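Local structure of lipase, class 3 (Penicillium roqueforti FM164, 6L7N) at residues V228-A232 with S233-V237; V181-A184 with K185-A189; D123-I126 with K127-E131. The protein probably hydrolyses ester bonds of lipids such as triacylglycerols, as a fungal class 3 lipase of the alpha/beta-hydrolase clan. One frame throughout, in Å; residues are numbered along the deposited sequence.

Contact 1 of 3, residues V228-A232 with S233-V237; sequences VTVGA and SDIKV
A type I beta turn, Gly231-Ala232-Ser233-Asp234, leads the chain into 235-238, the outermost strand at one end of the central mixed sheet of this alpha/beta hydrolase. Its defining bond runs from Asp234 N to Gly231 O, 2.9 Å long. The amide lies well above the carbonyl plane of Gly231, with a C=O...N angle of only 114°, so it does not sit on a lone pair. Ala232 and Ser233 occupy the two corner positions; being small, they fit an outward-facing bend.

Asp234 adds a second bond that runs the other way. Its carboxylate turns back to the start of the turn, and OD2 accepts from Gly231 N at a short 2.6 Å, using the anti lone pair that points away from OD1. With chi1 at -68°, CG is anti to the carbonyl carbon of Asp234 and beside its backbone N, which brings the acid to the same residue that the amide of Asp234 grips. Gly231 is thus held through both N and O by one aspartate. Glycine lets the carboxylate come in close to the backbone, OD2 lying 3.3 Å from Gly231 CA.

Apolar side chains meet on the inner side, next to Leu9 of helix 6-22. Val230 and Ile235, both branched at CB, cross at about a right angle, and their CG1 atoms touch. Backbone bonds from Asp234 to Thr223 and from Lys236 to Trp221 join the entry to strand 235-238 to strand 219-222 and the residue after it, while Ala232 and Ile235 pair with the N-terminal residues Val4 and Asp3. Ile235 N, though, is buried without a partner in the model. Val230 CG1 touches two residues across the turn, 3.8 Å from Ile235 CG1 and 3.9 Å from Asp234 CB.

Contact 2 of 3, residues V181-A184 with K185-A189; sequences VPLA and KHITA
Val181-Ala184 and Lys185-Thr188 are successive turns of helix 181-190 in the alpha/beta-hydrolase fold, joined i to i+4. The backbone bonds come first: Lys185 N to Val181 O, His186 N to Pro182 O, and Ile187 N to Leu183 O, the last almost straight at 177°. Pro182 has no N-H to give, which costs nothing in a first turn; nearby, Asn180 OD1 accepts from Leu183 N.

A side-chain bond follows. Thr188 OG1 donates to Ala184 O at 2.8 Å, and Thr188 N reaches the same oxygen at 2.8 Å from the opposite face of the carbonyl plane. The hydroxyl can turn back on the helix because OG1 lies beside its own backbone N (chi1 -64°).

The apolar contact is between Leu183 and Ile187, whose side chains cross obliquely. Leu183 CD1 rests 3.7 Å from Ile187 CG1. Leu183 goes on to pack on Leu155, and Ile187 on Thr154 and Ala158, all of helix 148-161. Ala184, with nothing beyond CB, fits close beside Val214.

Ser217 N is also bonded to Thr188 OG1, leaving the threonine hydroxyl to donate inward and accept from outside: one small polar group ties the helix backbone to the loop at Ser217.

Contact 3 of 3, residues D123-I126 with K127-E131; sequences DDII and KELKE
Ile125 and Leu129 carry the apolar side of helix 112-135, lying side by side one turn apart and pointing the same way. Ile125 CG2 meets Leu129 CD1 at 3.8 Å. Beyond them is the central sheet of the alpha/beta-hydrolase fold: Ile125 packs on Leu80 and Phe82 of strand 77-83, Leu129 on Val78 and Leu80. Branched aliphatic residues spaced four apart suit a helix that lays one flank on a sheet.

The backbone bonds are those of a regular alpha helix, joining Lys127 N to Asp123 O, Glu128 N to Asp124 O, Leu129 N to Ile125 O, and Lys130 N to Ile126 O.

Glu128 stands at the border of the apolar flank. CG lies beside its own backbone N (chi1 -65°), and the extended chain runs back along the preceding turn, pressing CG to 3.0 Å from Asp124 O. It passes the Ile125 side chain at a slant, with OE2 4.1 Å from Ile125 CG1. Glu128 also touches Tyr55 and Ile69 of the sheet.

The outer flank is charged. Asp124 and Lys127 do not form a direct salt bridge, for OD1 and NZ are 4.5 Å apart. A water spans the gap, donating to Asp124 OD1 at 2.8 Å and accepting from Lys127 NZ at 2.5 Å, short enough that the water's exact position is doubtful. The lysine chain reaches it fully extended, its CG leaning 3.4 Å from Asp123 O.

With opposite charges three residues apart and a water between them, the attraction is probably softened by solvent, whereas the same helix turns closely packed hydrocarbon toward the sheet: a largely apolar flank inside and a charged, hydrated one outside, with Glu128 at the border.

Overall arrangement
The three contacts lie in series along the chain, in the order contact 3, contact 2, contact 1, and none touches another. Contacts 1 and 3 are on opposite sides of the chain's centre, about 36 Å apart between centres; contact 1 leads into the edge strand 235-238, whereas contact 3 packs on strand 77-83 near the other end of the sheet. Contact 2 is about 26 Å from contact 1 and 25 Å from contact 3, centre to centre. It packs against helix 148-161, which follows Ser147, the probable nucleophile on a GxSxG elbow; with Asp201 and His261 this serine probably forms the catalytic triad. None of the contacts includes a triad residue.

Contact 1 of 3, residues V228-A232 with S233-V237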
loop_
_atom_site.group_PDB
_atom_site.type_symbol
_atom_site.label_atom_id
_atom_site.label_comp_id
_atom_site.label_asym_id
_atom_site.label_seq_id
_atom_site.Cartn_x
_atom_site.Cartn_y
_atom_site.Cartn_z
ATOM N N VAL A 228 -16.874 -9.934 -5.116
ATOM C CA VAL A 228 -18.099 -9.152 -4.970
ATOM C C VAL A 228 -17.809 -7.697 -5.294
ATOM O O VAL A 228 -16.781 -7.144 -4.881
ATOM C CB VAL A 228 -18.675 -9.286 -3.550
ATOM C CG1 VAL A 228 -19.812 -8.297 -3.315
ATOM C CG2 VAL A 228 -19.116 -10.701 -3.311
ATOM N N THR A 229 -18.714 -7.073 -6.039
ATOM C CA THR A 229 -18.646 -5.630 -6.203
ATOM C C THR A 229 -18.804 -4.971 -4.841
ATOM O O THR A 229 -19.680 -5.339 -4.057
ATOM C CB THR A 229 -19.734 -5.138 -7.158
ATOM O OG1 THR A 229 -20.933 -4.872 -6.416
ATOM C CG2 THR A 229 -20.019 -6.176 -8.234
ATOM N N VAL A 230 -17.945 -4.012 -4.551
ATOM C CA VAL A 230 -18.002 -3.300 -3.283
ATOM C C VAL A 230 -18.985 -2.148 -3.432
ATOM O O VAL A 230 -18.799 -1.272 -4.284
ATOM C CB VAL A 230 -16.614 -2.794 -2.867
ATOM C CG1 VAL A 230 -16.697 -2.111 -1.519
ATOM C CG2 VAL A 230 -15.615 -3.956 -2.841
ATOM N N GLY A 231 -20.043 -2.156 -2.613
ATOM C CA GLY A 231 -20.975 -1.047 -2.579
ATOM C C GLY A 231 -20.581 0.010 -1.554
ATOM O O GLY A 231 -19.703 -0.192 -0.719
ATOM N N ALA A 232 -21.254 1.164 -1.636
ATOM C CA ALA A 232 -21.050 2.205 -0.630
ATOM C C ALA A 232 -21.354 1.690 0.769
ATOM O O ALA A 232 -20.772 2.166 1.749
ATOM C CB ALA A 232 -21.920 3.425 -0.952
ATOM N N SER A 233 -22.239 0.706 0.884
ATOM C CA SER A 233 -22.582 0.126 2.175
ATOM C C SER A 233 -21.690 -1.048 2.564
ATOM O O SER A 233 -21.938 -1.672 3.594
ATOM C CB SER A 233 -24.038 -0.327 2.173
ATOM O OG SER A 233 -24.243 -1.262 1.130
ATOM N N ASP A 234 -20.659 -1.358 1.781
ATOM C CA ASP A 234 -19.807 -2.508 2.068
ATOM C C ASP A 234 -18.480 -2.129 2.728
ATOM O O ASP A 234 -17.586 -2.977 2.839
ATOM C CB ASP A 234 -19.546 -3.295 0.786
ATOM C CG ASP A 234 -20.796 -3.976 0.265
ATOM O OD1 ASP A 234 -21.527 -4.578 1.085
ATOM O OD2 ASP A 234 -21.050 -3.887 -0.953
ATOM N N ILE A 235 -18.325 -0.882 3.161
ATOM C CA ILE A 235 -17.097 -0.429 3.811
ATOM C C ILE A 235 -17.473 0.209 5.142
ATOM O O ILE A 235 -18.283 1.144 5.182
ATOM C CB ILE A 235 -16.309 0.560 2.936
ATOM C CG1 ILE A 235 -15.997 -0.057 1.569
ATOM C CG2 ILE A 235 -15.007 0.947 3.627
ATOM C CD1 ILE A 235 -15.188 0.845 0.674
ATOM N N LYS A 236 -16.900 -0.305 6.225
ATOM C CA LYS A 236 -17.033 0.261 7.558
ATOM C C LYS A 236 -15.740 0.970 7.932
ATOM O O LYS A 236 -14.648 0.487 7.630
ATOM C CB LYS A 236 -17.340 -0.839 8.583
ATOM C CG LYS A 236 -18.396 -1.832 8.134
ATOM C CD LYS A 236 -19.398 -2.115 9.239
ATOM C CE LYS A 236 -20.175 -3.393 8.944
ATOM N NZ LYS A 236 -20.508 -3.516 7.487
ATOM N N VAL A 237 -15.850 2.128 8.571
ATOM C CA VAL A 237 -14.667 2.879 8.974
ATOM C C VAL A 237 -14.459 2.660 10.468
ATOM O O VAL A 237 -15.363 2.902 11.278
ATOM C CB VAL A 237 -14.795 4.366 8.607
ATOM C CG1 VAL A 237 -13.458 5.077 8.767
ATOM C CG2 VAL A 237 -15.266 4.489 7.174
#

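Contact 2 of 3, residues V181-A184 with K185-A189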
loop_
_atom_site.group_PDB
_atom_site.type_symbol
_atom_site.label_atom_id
_atom_site.label_comp_id
_atom_site.label_asym_id
_atom_site.label_seq_id
_atom_site.Cartn_x
_atom_site.Cartn_y
_atom_site.Cartn_z
ATOM N N VAL A 181 3.093 1.491 18.593
ATOM C CA VAL A 181 2.108 2.535 18.904
ATOM C C VAL A 181 2.590 3.949 18.584
ATOM O O VAL A 181 1.804 4.728 18.009
ATOM C CB VAL A 181 1.654 2.406 20.365
ATOM C CG1 VAL A 181 0.903 3.594 20.706
ATOM C CG2 VAL A 181 0.749 1.247 20.560
ATOM N N PRO A 182 3.796 4.387 18.982
ATOM C CA PRO A 182 4.204 5.755 18.636
ATOM C C PRO A 182 4.285 5.970 17.146
ATOM O O PRO A 182 3.889 7.035 16.660
ATOM C CB PRO A 182 5.584 5.910 19.275
ATOM C CG PRO A 182 6.048 4.602 19.499
ATOM C CD PRO A 182 4.900 3.652 19.610
ATOM N N LEU A 183 4.769 4.984 16.389
ATOM C CA LEU A 183 4.847 5.243 14.950
ATOM C C LEU A 183 3.458 5.292 14.326
ATOM O O LEU A 183 3.180 6.171 13.502
ATOM C CB LEU A 183 5.723 4.212 14.248
ATOM C CG LEU A 183 5.949 4.523 12.745
ATOM C CD1 LEU A 183 6.201 6.001 12.529
ATOM C CD2 LEU A 183 7.111 3.756 12.160
ATOM N N ALA A 184 2.584 4.343 14.682
ATOM C CA ALA A 184 1.205 4.405 14.210
ATOM C C ALA A 184 0.554 5.744 14.549
ATOM O O ALA A 184 -0.142 6.334 13.711
ATOM C CB ALA A 184 0.397 3.240 14.794
ATOM N N LYS A 185 0.804 6.265 15.755
ATOM C CA LYS A 185 0.228 7.554 16.138
ATOM C C LYS A 185 0.791 8.690 15.287
ATOM O O LYS A 185 0.055 9.590 14.863
ATOM C CB LYS A 185 0.498 7.803 17.619
ATOM C CG LYS A 185 -0.091 9.060 18.204
ATOM C CD LYS A 185 0.227 9.095 19.701
ATOM C CE LYS A 185 0.198 10.500 20.273
ATOM N NZ LYS A 185 -1.188 10.953 20.581
ATOM N N HIS A 186 2.091 8.645 15.002
ATOM C CA HIS A 186 2.726 9.688 14.195
ATOM C C HIS A 186 2.204 9.676 12.756
ATOM O O HIS A 186 1.821 10.721 12.195
ATOM C CB HIS A 186 4.242 9.477 14.235
ATOM C CG HIS A 186 5.021 10.422 13.370
ATOM N ND1 HIS A 186 5.323 11.710 13.759
ATOM C CD2 HIS A 186 5.562 10.267 12.137
ATOM C CE1 HIS A 186 6.015 12.309 12.804
ATOM N NE2 HIS A 186 6.179 11.453 11.809
ATOM N N ILE A 187 2.145 8.493 12.154
ATOM C CA ILE A 187 1.606 8.388 10.796
ATOM C C ILE A 187 0.136 8.799 10.771
ATOM O O ILE A 187 -0.304 9.546 9.891
ATOM C CB ILE A 187 1.781 6.965 10.247
ATOM C CG1 ILE A 187 3.249 6.511 10.298
ATOM C CG2 ILE A 187 1.200 6.891 8.816
ATOM C CD1 ILE A 187 3.452 5.061 9.900
ATOM N N THR A 188 -0.652 8.310 11.730
ATOM C CA THR A 188 -2.062 8.687 11.768
ATOM C C THR A 188 -2.222 10.201 11.816
ATOM O O THR A 188 -3.098 10.756 11.140
ATOM C CB THR A 188 -2.758 8.053 12.974
ATOM O OG1 THR A 188 -2.745 6.625 12.842
ATOM C CG2 THR A 188 -4.194 8.517 13.040
ATOM N N ALA A 189 -1.370 10.884 12.596
ATOM C CA ALA A 189 -1.470 12.336 12.716
ATOM C C ALA A 189 -1.000 13.061 11.470
ATOM O O ALA A 189 -1.351 14.230 11.298
ATOM C CB ALA A 189 -0.666 12.854 13.905
#

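Contact 3 of 3, residues D123-I126 with K127-E131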
loop_
_atom_site.group_PDB
_atom_site.type_symbol
_atom_site.label_atom_id
_atom_site.label_comp_id
_atom_site.label_asym_id
_atom_site.label_seq_id
_atom_site.Cartn_x
_atom_site.Cartn_y
_atom_site.Cartn_z
ATOM N N ASP A 123 17.106 6.235 -1.587
ATOM C CA ASP A 123 17.924 7.342 -2.089
ATOM C C ASP A 123 17.559 7.695 -3.530
ATOM O O ASP A 123 17.288 8.864 -3.864
ATOM C CB ASP A 123 19.401 6.969 -1.976
ATOM C CG ASP A 123 19.848 6.802 -0.535
ATOM O OD1 ASP A 123 18.982 6.799 0.358
ATOM O OD2 ASP A 123 21.066 6.633 -0.302
ATOM N N ASP A 124 17.533 6.683 -4.394
ATOM C CA ASP A 124 17.195 6.930 -5.792
ATOM C C ASP A 124 15.750 7.377 -5.935
ATOM O O ASP A 124 15.446 8.234 -6.775
ATOM C CB ASP A 124 17.438 5.683 -6.640
ATOM C CG ASP A 124 18.880 5.564 -7.105
ATOM O OD1 ASP A 124 19.692 6.459 -6.791
ATOM O OD2 ASP A 124 19.196 4.567 -7.779
ATOM N N ILE A 125 14.834 6.820 -5.131
ATOM C CA ILE A 125 13.445 7.235 -5.293
ATOM C C ILE A 125 13.276 8.696 -4.898
ATOM O O ILE A 125 12.515 9.434 -5.531
ATOM C CB ILE A 125 12.497 6.301 -4.516
ATOM C CG1 ILE A 125 12.313 4.998 -5.294
ATOM C CG2 ILE A 125 11.132 6.962 -4.303
ATOM C CD1 ILE A 125 11.604 3.886 -4.513
ATOM N N ILE A 126 14.004 9.150 -3.875
ATOM C CA ILE A 126 13.924 10.553 -3.471
ATOM C C ILE A 126 14.421 11.461 -4.594
ATOM O O ILE A 126 13.779 12.465 -4.938
ATOM C CB ILE A 126 14.701 10.778 -2.160
ATOM C CG1 ILE A 126 13.979 10.074 -1.007
ATOM C CG2 ILE A 126 14.832 12.254 -1.847
ATOM C CD1 ILE A 126 14.713 10.141 0.330
ATOM N N LYS A 127 15.559 11.108 -5.203
ATOM C CA LYS A 127 16.074 11.949 -6.290
ATOM C C LYS A 127 15.121 11.953 -7.493
ATOM O O LYS A 127 14.833 13.014 -8.088
ATOM C CB LYS A 127 17.471 11.475 -6.692
ATOM C CG LYS A 127 18.525 11.572 -5.577
ATOM C CD LYS A 127 19.869 11.048 -6.068
ATOM C CE LYS A 127 20.874 10.916 -4.931
ATOM N NZ LYS A 127 21.980 9.996 -5.313
ATOM N N GLU A 128 14.584 10.777 -7.834
ATOM C CA GLU A 128 13.649 10.663 -8.952
ATOM C C GLU A 128 12.377 11.463 -8.689
ATOM O O GLU A 128 11.848 12.138 -9.584
ATOM C CB GLU A 128 13.303 9.189 -9.189
ATOM C CG GLU A 128 14.468 8.312 -9.644
ATOM C CD GLU A 128 14.139 6.816 -9.666
ATOM O OE1 GLU A 128 14.926 6.033 -10.255
ATOM O OE2 GLU A 128 13.097 6.418 -9.092
ATOM N N LEU A 129 11.845 11.362 -7.475
ATOM C CA LEU A 129 10.643 12.107 -7.153
ATOM C C LEU A 129 10.899 13.600 -7.246
ATOM O O LEU A 129 10.036 14.351 -7.708
ATOM C CB LEU A 129 10.154 11.734 -5.758
ATOM C CG LEU A 129 9.370 10.433 -5.682
ATOM C CD1 LEU A 129 9.058 10.142 -4.213
ATOM C CD2 LEU A 129 8.092 10.542 -6.509
ATOM N N LYS A 130 12.071 14.055 -6.804
ATOM C CA LYS A 130 12.351 15.481 -6.925
ATOM C C LYS A 130 12.250 15.910 -8.380
ATOM O O LYS A 130 11.605 16.921 -8.704
ATOM C CB LYS A 130 13.728 15.816 -6.348
ATOM C CG LYS A 130 14.071 17.302 -6.435
ATOM C CD LYS A 130 15.382 17.613 -5.746
ATOM C CE LYS A 130 15.720 19.098 -5.867
ATOM N NZ LYS A 130 17.117 19.366 -5.429
ATOM N N GLU A 131 12.803 15.091 -9.279
ATOM C CA GLU A 131 12.723 15.409 -10.704
ATOM C C GLU A 131 11.281 15.434 -11.208
ATOM O O GLU A 131 10.849 16.392 -11.869
ATOM C CB GLU A 131 13.544 14.400 -11.498
ATOM C CG GLU A 131 14.860 14.917 -11.963
ATOM C CD GLU A 131 15.542 13.922 -12.858
ATOM O OE1 GLU A 131 15.019 13.666 -13.961
ATOM O OE2 GLU A 131 16.567 13.361 -12.434
HETATM O O HOH W 1 21.082 7.741 -4.779
#